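Local coordinates for protein catechol 1,2-dioxygenase (Acinetobacter sp., PDB 1DMH) that catalyses the Fe(III)-dependent intradiol cleavage of catechol by dioxygen to cis,cis-muconate, an early step of the beta-ketoadipate pathway, as a homodimer, at residues G107-V111 with Y164-D168; S127-G131 with A158-G162; V263-T269 with P282-F288. One frame throughout, in Å; residues are numbered along the deposited sequence.

Interaction 1: residues G107-V111 with Y164-D168; sequences GPLYV and YSHFD. With FE (Fe (III) ion), chain C; MCT (4-methylcatechol), chain D.
Two irregular loops meet mainly through the side chain of Leu109. Tyr164-Phe167 forms a type II beta turn closed by Phe167 N to Tyr164 O (3.2 Å), with His166 at positive phi (77°/-8°); CA of Leu109 lies 7.5 Å from CA of Phe167, and CA of Val111 7.8 Å from CA of His166. Leu109 adopts mt (chi1 -47°, chi2 167°), which splits its methyls between two rings: CD1 sits 3.8 Å from the Tyr164 ring centroid, CD2 3.7 Å from that of Phe167, each a CH-pi contact over a ring face. Tyr164 (m, chi2 76°) extends past Leu109 into the active site of this intradiol dioxygenase, where its OH binds the ferric ion at 1.9 Å. His224 and His226 are further protein ligands, and 4-methylcatechol chelates the iron through O3 (2.0 Å) and O4 (1.8 Å). Gly107 and Pro108 line the pocket, Gly107 CA 3.7 Å from substrate C2 and Pro108 CD 3.7 Å from C1; with phi/psi 85°/165° and O3 alongside, Gly107 could hardly carry a CB. Phe167 (m, chi2 -86°) also packs CE2 at 3.6 Å from CG2 of Val111 (t), which reaches His166 CB at 4.0 Å. Arg179 donates to the carbonyls of Leu109 and Ser165.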
# COMPACT_ATOMS: atom_id res chain seq x y z
N GLY A 107 -4.70 -6.88 -16.88
CA GLY A 107 -4.19 -7.79 -15.87
C GLY A 107 -2.74 -7.38 -15.63
O GLY A 107 -2.17 -6.63 -16.43
N PRO A 108 -2.10 -7.85 -14.54
CA PRO A 108 -0.72 -7.46 -14.26
C PRO A 108 0.43 -8.35 -14.78
O PRO A 108 1.59 -8.14 -14.41
CB PRO A 108 -0.73 -7.38 -12.74
CG PRO A 108 -1.53 -8.68 -12.42
CD PRO A 108 -2.66 -8.67 -13.44
N LEU A 109 0.11 -9.30 -15.66
CA LEU A 109 1.12 -10.27 -16.11
C LEU A 109 1.67 -10.18 -17.51
O LEU A 109 2.25 -11.16 -18.00
CB LEU A 109 0.57 -11.68 -15.86
CG LEU A 109 -0.02 -11.78 -14.45
CD1 LEU A 109 -0.85 -13.04 -14.28
CD2 LEU A 109 1.11 -11.72 -13.47
N TYR A 110 1.50 -9.04 -18.18
CA TYR A 110 2.07 -8.87 -19.51
C TYR A 110 3.59 -8.75 -19.35
O TYR A 110 4.08 -8.22 -18.35
CB TYR A 110 1.56 -7.58 -20.15
CG TYR A 110 2.24 -7.28 -21.47
CD1 TYR A 110 1.96 -8.04 -22.61
CD2 TYR A 110 3.16 -6.22 -21.58
CE1 TYR A 110 2.58 -7.76 -23.82
CE2 TYR A 110 3.79 -5.92 -22.80
CZ TYR A 110 3.49 -6.69 -23.91
OH TYR A 110 4.07 -6.39 -25.11
N VAL A 111 4.33 -9.27 -20.32
CA VAL A 111 5.80 -9.18 -20.30
C VAL A 111 6.20 -8.73 -21.70
O VAL A 111 5.77 -9.33 -22.70
CB VAL A 111 6.51 -10.53 -20.02
CG1 VAL A 111 8.02 -10.32 -20.09
CG2 VAL A 111 6.10 -11.10 -18.65
N TYR A 164 1.90 -18.40 -15.22
CA TYR A 164 2.44 -17.71 -16.39
C TYR A 164 3.96 -17.72 -16.32
O TYR A 164 4.53 -17.72 -15.22
CB TYR A 164 2.02 -16.23 -16.41
CG TYR A 164 0.56 -15.95 -16.70
CD1 TYR A 164 -0.44 -16.14 -15.73
CD2 TYR A 164 0.19 -15.44 -17.95
CE1 TYR A 164 -1.78 -15.82 -16.02
CE2 TYR A 164 -1.12 -15.13 -18.24
CZ TYR A 164 -2.09 -15.32 -17.28
OH TYR A 164 -3.38 -15.04 -17.62
N SER A 165 4.60 -17.69 -17.48
CA SER A 165 6.05 -17.63 -17.51
C SER A 165 6.42 -16.26 -16.91
O SER A 165 5.65 -15.29 -17.03
CB SER A 165 6.59 -17.78 -18.95
OG SER A 165 6.12 -16.79 -19.84
N HIS A 166 7.58 -16.21 -16.24
CA HIS A 166 8.09 -15.02 -15.59
C HIS A 166 7.38 -14.72 -14.26
O HIS A 166 7.80 -13.83 -13.52
CB HIS A 166 8.03 -13.83 -16.54
CG HIS A 166 8.82 -14.04 -17.80
ND1 HIS A 166 10.20 -14.03 -17.81
CD2 HIS A 166 8.43 -14.38 -19.05
CE1 HIS A 166 10.63 -14.37 -19.02
NE2 HIS A 166 9.58 -14.59 -19.79
N PHE A 167 6.32 -15.45 -13.94
CA PHE A 167 5.60 -15.26 -12.68
C PHE A 167 5.21 -16.63 -12.12
O PHE A 167 4.25 -16.73 -11.36
CB PHE A 167 4.32 -14.44 -12.84
CG PHE A 167 4.54 -13.10 -13.45
CD1 PHE A 167 4.89 -12.01 -12.66
CD2 PHE A 167 4.44 -12.92 -14.83
CE1 PHE A 167 5.13 -10.76 -13.22
CE2 PHE A 167 4.68 -11.67 -15.41
CZ PHE A 167 5.03 -10.58 -14.60
N ASP A 168 5.97 -17.65 -12.50
CA ASP A 168 5.70 -19.01 -12.07
C ASP A 168 6.35 -19.25 -10.72
O ASP A 168 7.58 -19.32 -10.61
CB ASP A 168 6.27 -20.02 -13.06
CG ASP A 168 5.76 -21.43 -12.81
OD1 ASP A 168 5.57 -21.78 -11.62
OD2 ASP A 168 5.58 -22.18 -13.79
FE FE C . -4.60 -13.66 -17.09
C1 MCT D . -5.41 -11.05 -12.82
C2 MCT D . -5.50 -10.89 -14.22
C3 MCT D . -5.06 -11.94 -15.04
O3 MCT D . -5.15 -11.80 -16.40
C4 MCT D . -4.53 -13.11 -14.52
O4 MCT D . -4.12 -14.11 -15.37
C5 MCT D . -4.43 -13.29 -13.16
C6 MCT D . -4.89 -12.19 -12.27
C MCT D . -5.88 -9.91 -11.90
O HOH W 1 -3.62 -11.90 -15.48

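Interaction 2: residues S127-G131 with A158-G162; sequences SDPNG and ANTKG
Paired Asx turns, each within a type I beta turn, face one another on the surface of the dioxygenase domain: Asp128-Gly131, leading into strand 133-141, and Asn159-Gly162, following strand 152-157. CA of Asp128 lies 6.9 Å from CA of Asn159, and CA of Gly131 6.1 Å from CA of Thr160. The turns close through Gly131 N to Asp128 O (3.0 Å) and Gly162 N to Asn159 O (3.1 Å). Asp128 takes chi1 t, so that OD1 accepts from Asn130 N (3.0 Å) while OD2 accepts from Thr160 N (2.8 Å). Thr160, chi1 p, sets OG1 2.7 Å from both OD1 and OD2, and its CG2 rests 3.7 Å from Gly131 CA. Asn159, chi1 p, takes Lys161 N on OD1 (2.8 Å); its ND2 donates to a water at 3.1 Å, which bonds weakly to Ser127 OG (3.4 Å). Gly162, at phi 82°, ends its turn. One carboxylate thus both shapes its own turn and holds the neighbouring one, through hydrogen bonds from neutral donors and not a salt bridge.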
# COMPACT_ATOMS: atom_id res chain seq x y z
N SER A 127 6.35 -28.28 -22.14
CA SER A 127 6.79 -28.64 -20.80
C SER A 127 5.64 -28.97 -19.85
O SER A 127 5.88 -29.43 -18.74
CB SER A 127 7.61 -27.50 -20.19
OG SER A 127 6.82 -26.33 -20.08
N ASP A 128 4.40 -28.73 -20.27
CA ASP A 128 3.28 -29.02 -19.38
C ASP A 128 2.81 -30.45 -19.63
O ASP A 128 2.24 -30.76 -20.68
CB ASP A 128 2.12 -28.03 -19.62
CG ASP A 128 1.10 -28.05 -18.47
OD1 ASP A 128 0.78 -29.15 -17.98
OD2 ASP A 128 0.62 -26.97 -18.07
N PRO A 129 3.01 -31.33 -18.64
CA PRO A 129 2.62 -32.74 -18.73
C PRO A 129 1.16 -32.93 -19.06
O PRO A 129 0.80 -33.84 -19.79
CB PRO A 129 2.96 -33.27 -17.34
CG PRO A 129 4.16 -32.42 -16.96
CD PRO A 129 3.58 -31.06 -17.31
N ASN A 130 0.31 -32.06 -18.54
CA ASN A 130 -1.12 -32.19 -18.79
C ASN A 130 -1.66 -31.24 -19.82
O ASN A 130 -2.86 -31.10 -19.96
CB ASN A 130 -1.89 -32.03 -17.48
CG ASN A 130 -1.39 -32.97 -16.40
OD1 ASN A 130 -1.41 -34.19 -16.56
ND2 ASN A 130 -0.93 -32.41 -15.30
N GLY A 131 -0.78 -30.59 -20.57
CA GLY A 131 -1.26 -29.65 -21.56
C GLY A 131 -2.07 -30.34 -22.62
O GLY A 131 -1.74 -31.44 -23.04
N ALA A 158 -1.84 -18.65 -19.31
CA ALA A 158 -1.30 -19.56 -18.30
C ALA A 158 -1.25 -21.02 -18.76
O ALA A 158 -1.82 -21.37 -19.79
CB ALA A 158 -2.14 -19.44 -17.01
N ASN A 159 -0.56 -21.86 -17.99
CA ASN A 159 -0.49 -23.28 -18.32
C ASN A 159 -1.62 -23.97 -17.58
O ASN A 159 -2.50 -23.28 -17.05
CB ASN A 159 0.87 -23.91 -17.96
CG ASN A 159 1.22 -23.80 -16.47
OD1 ASN A 159 0.34 -23.60 -15.62
ND2 ASN A 159 2.50 -23.97 -16.16
N THR A 160 -1.61 -25.30 -17.53
CA THR A 160 -2.70 -26.05 -16.88
C THR A 160 -2.74 -25.92 -15.37
O THR A 160 -3.70 -26.36 -14.73
CB THR A 160 -2.67 -27.56 -17.25
OG1 THR A 160 -1.44 -28.15 -16.81
CG2 THR A 160 -2.82 -27.74 -18.75
N LYS A 161 -1.70 -25.31 -14.79
CA LYS A 161 -1.65 -25.11 -13.35
C LYS A 161 -2.01 -23.67 -13.00
O LYS A 161 -2.02 -23.29 -11.83
CB LYS A 161 -0.26 -25.46 -12.83
CG LYS A 161 -0.00 -26.96 -12.92
CD LYS A 161 1.33 -27.35 -12.34
CE LYS A 161 2.48 -26.83 -13.18
NZ LYS A 161 3.83 -27.09 -12.54
N GLY A 162 -2.33 -22.87 -14.02
CA GLY A 162 -2.68 -21.48 -13.80
C GLY A 162 -1.49 -20.54 -13.64
O GLY A 162 -1.65 -19.41 -13.18
O HOH W 2 4.27 -24.77 -18.52

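Interaction 3: residues V263-T269 with P282-F288; sequences VDAVEHT and PFAEMVF
His268 overlaps Phe283, its CB sitting over the phenyl face 3.9 Å from the ring centroid in a CH-pi contact, while the two rings, near parallel at 25° but slid apart, keep their centroids 5.0 Å from each other. Both project from an antiparallel strand pair, 266-268 with 283-287, in the mixed sheet of the dioxygenase domain; the short axes approach to 4.6 Å at 142°. Helix 271-276 lies in the connection between the two strands, and strand 133-141 flanks 283-291 on its other edge. Val266 with Glu285 is a hydrogen-bonded pair (Val266 N to Glu285 O 2.8 Å, Glu285 N to Val266 O 2.7 Å), as is His268 with Phe283 (His268 N to Phe283 O 2.8 Å, Phe283 N to His268 O 3.1 Å). Between them the non-hydrogen-bonded pair Glu267-Ala284 brings CA atoms to 4.4 Å, with side chains on the opposite face. His268 (m, chi2 -76°) and Phe283 (p, chi2 -82°) share their face with extended Glu285 (tt), whose OE1 receives a weak bond from His268 NE2 at 3.2 Å while OE2 is bound by His137. Glu267 turns back (mm) to meet His132. Towards Val263 the packing becomes apolar: Met286 (mtp) places CE 3.6 Å from Val263 CB and CG 3.7 Å from Ala265 CB. N-terminal to Val266 a water replaces direct pairing, donating to Asp264 O (2.7 Å) and accepting from Val287 N (3.2 Å).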
# COMPACT_ATOMS: atom_id res chain seq x y z
N VAL A 263 -15.65 -17.78 -25.64
CA VAL A 263 -15.47 -18.59 -26.84
C VAL A 263 -15.45 -20.10 -26.56
O VAL A 263 -14.83 -20.56 -25.59
CB VAL A 263 -14.14 -18.13 -27.54
CG1 VAL A 263 -13.88 -18.92 -28.82
CG2 VAL A 263 -14.20 -16.61 -27.83
N ASP A 264 -16.12 -20.88 -27.41
CA ASP A 264 -16.14 -22.33 -27.25
C ASP A 264 -14.86 -22.96 -27.80
O ASP A 264 -14.43 -22.63 -28.90
CB ASP A 264 -17.28 -22.99 -28.03
CG ASP A 264 -18.64 -22.41 -27.70
OD1 ASP A 264 -19.01 -22.36 -26.51
OD2 ASP A 264 -19.34 -22.01 -28.66
N ALA A 265 -14.28 -23.88 -27.05
CA ALA A 265 -13.10 -24.60 -27.52
C ALA A 265 -13.66 -25.93 -28.01
O ALA A 265 -14.04 -26.78 -27.21
CB ALA A 265 -12.13 -24.83 -26.37
N VAL A 266 -13.73 -26.10 -29.33
CA VAL A 266 -14.24 -27.33 -29.93
C VAL A 266 -13.21 -28.46 -29.90
O VAL A 266 -12.06 -28.27 -30.31
CB VAL A 266 -14.63 -27.07 -31.39
CG1 VAL A 266 -15.02 -28.36 -32.07
CG2 VAL A 266 -15.76 -26.06 -31.43
N GLU A 267 -13.62 -29.63 -29.43
CA GLU A 267 -12.71 -30.78 -29.36
C GLU A 267 -12.75 -31.66 -30.59
O GLU A 267 -13.81 -32.07 -31.05
CB GLU A 267 -13.02 -31.63 -28.13
CG GLU A 267 -12.82 -30.90 -26.82
CD GLU A 267 -11.35 -30.71 -26.47
OE1 GLU A 267 -10.47 -31.26 -27.19
OE2 GLU A 267 -11.07 -30.01 -25.46
N HIS A 268 -11.57 -31.95 -31.13
CA HIS A 268 -11.45 -32.79 -32.31
C HIS A 268 -10.72 -34.06 -31.93
O HIS A 268 -9.69 -34.01 -31.26
CB HIS A 268 -10.67 -32.04 -33.38
CG HIS A 268 -11.38 -30.84 -33.89
ND1 HIS A 268 -12.44 -30.91 -34.77
CD2 HIS A 268 -11.23 -29.52 -33.58
CE1 HIS A 268 -12.92 -29.70 -34.98
NE2 HIS A 268 -12.21 -28.84 -34.27
N THR A 269 -11.28 -35.20 -32.33
CA THR A 269 -10.68 -36.50 -32.03
C THR A 269 -10.56 -37.34 -33.28
O THR A 269 -9.84 -38.32 -33.29
CB THR A 269 -11.53 -37.30 -31.03
OG1 THR A 269 -12.89 -37.28 -31.46
CG2 THR A 269 -11.41 -36.72 -29.65
N PRO A 282 -5.70 -35.88 -30.36
CA PRO A 282 -6.85 -35.00 -30.18
C PRO A 282 -6.43 -33.60 -29.70
O PRO A 282 -5.47 -33.44 -28.95
CB PRO A 282 -7.70 -35.76 -29.16
CG PRO A 282 -6.67 -36.63 -28.43
CD PRO A 282 -5.91 -37.14 -29.62
N PHE A 283 -7.16 -32.58 -30.16
CA PHE A 283 -6.82 -31.21 -29.81
C PHE A 283 -8.09 -30.37 -29.76
O PHE A 283 -9.16 -30.80 -30.22
CB PHE A 283 -5.86 -30.63 -30.87
CG PHE A 283 -6.49 -30.45 -32.23
CD1 PHE A 283 -6.61 -31.52 -33.11
CD2 PHE A 283 -7.02 -29.22 -32.60
CE1 PHE A 283 -7.26 -31.37 -34.34
CE2 PHE A 283 -7.67 -29.06 -33.83
CZ PHE A 283 -7.79 -30.15 -34.70
N ALA A 284 -7.98 -29.17 -29.18
CA ALA A 284 -9.10 -28.24 -29.10
C ALA A 284 -8.86 -27.11 -30.13
O ALA A 284 -7.72 -26.76 -30.45
CB ALA A 284 -9.19 -27.67 -27.69
N GLU A 285 -9.95 -26.57 -30.67
CA GLU A 285 -9.84 -25.46 -31.61
C GLU A 285 -10.74 -24.29 -31.18
O GLU A 285 -11.91 -24.50 -30.81
CB GLU A 285 -10.21 -25.89 -33.03
CG GLU A 285 -10.24 -24.75 -34.04
CD GLU A 285 -10.64 -25.19 -35.43
OE1 GLU A 285 -11.59 -26.00 -35.54
OE2 GLU A 285 -10.04 -24.72 -36.42
N MET A 286 -10.18 -23.08 -31.23
CA MET A 286 -10.91 -21.85 -30.91
C MET A 286 -10.64 -20.87 -32.04
O MET A 286 -9.51 -20.73 -32.50
CB MET A 286 -10.45 -21.23 -29.59
CG MET A 286 -10.70 -22.10 -28.35
SD MET A 286 -10.09 -21.37 -26.80
CE MET A 286 -11.25 -20.09 -26.56
N VAL A 287 -11.70 -20.22 -32.51
CA VAL A 287 -11.58 -19.22 -33.57
C VAL A 287 -12.00 -17.91 -32.90
O VAL A 287 -13.01 -17.87 -32.21
CB VAL A 287 -12.56 -19.52 -34.74
CG1 VAL A 287 -12.39 -18.49 -35.85
CG2 VAL A 287 -12.32 -20.91 -35.26
N PHE A 288 -11.22 -16.85 -33.07
CA PHE A 288 -11.63 -15.58 -32.48
C PHE A 288 -11.11 -14.45 -33.35
O PHE A 288 -9.90 -14.30 -33.51
CB PHE A 288 -11.09 -15.40 -31.06
CG PHE A 288 -11.62 -14.17 -30.37
CD1 PHE A 288 -12.99 -14.01 -30.15
CD2 PHE A 288 -10.77 -13.14 -29.98
CE1 PHE A 288 -13.51 -12.85 -29.57
CE2 PHE A 288 -11.28 -11.98 -29.40
CZ PHE A 288 -12.66 -11.84 -29.20
O HOH W 3 -14.35 -21.45 -31.33

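All three contacts belong to the dioxygenase domain but stand at increasing remove from the iron. Interaction 1 supplies a metal ligand and part of the substrate pocket. Interaction 2, centred 14 Å from it, falls within the chain span that interaction 1 brings together; the two touch where Tyr164 CE2 packs 3.7 Å from Ala158 N, and the Asn159 side chain lies about 11 Å from the iron. Interaction 3 follows both in sequence, its centre 24 Å from that of interaction 1 and 17 Å from that of interaction 2, with nearest atoms about 13 and 7 Å away. Met286 relates it to the site: its side chain is about 4 Å from that of Ile225, a catechol-binding residue, and about 13 Å from the iron.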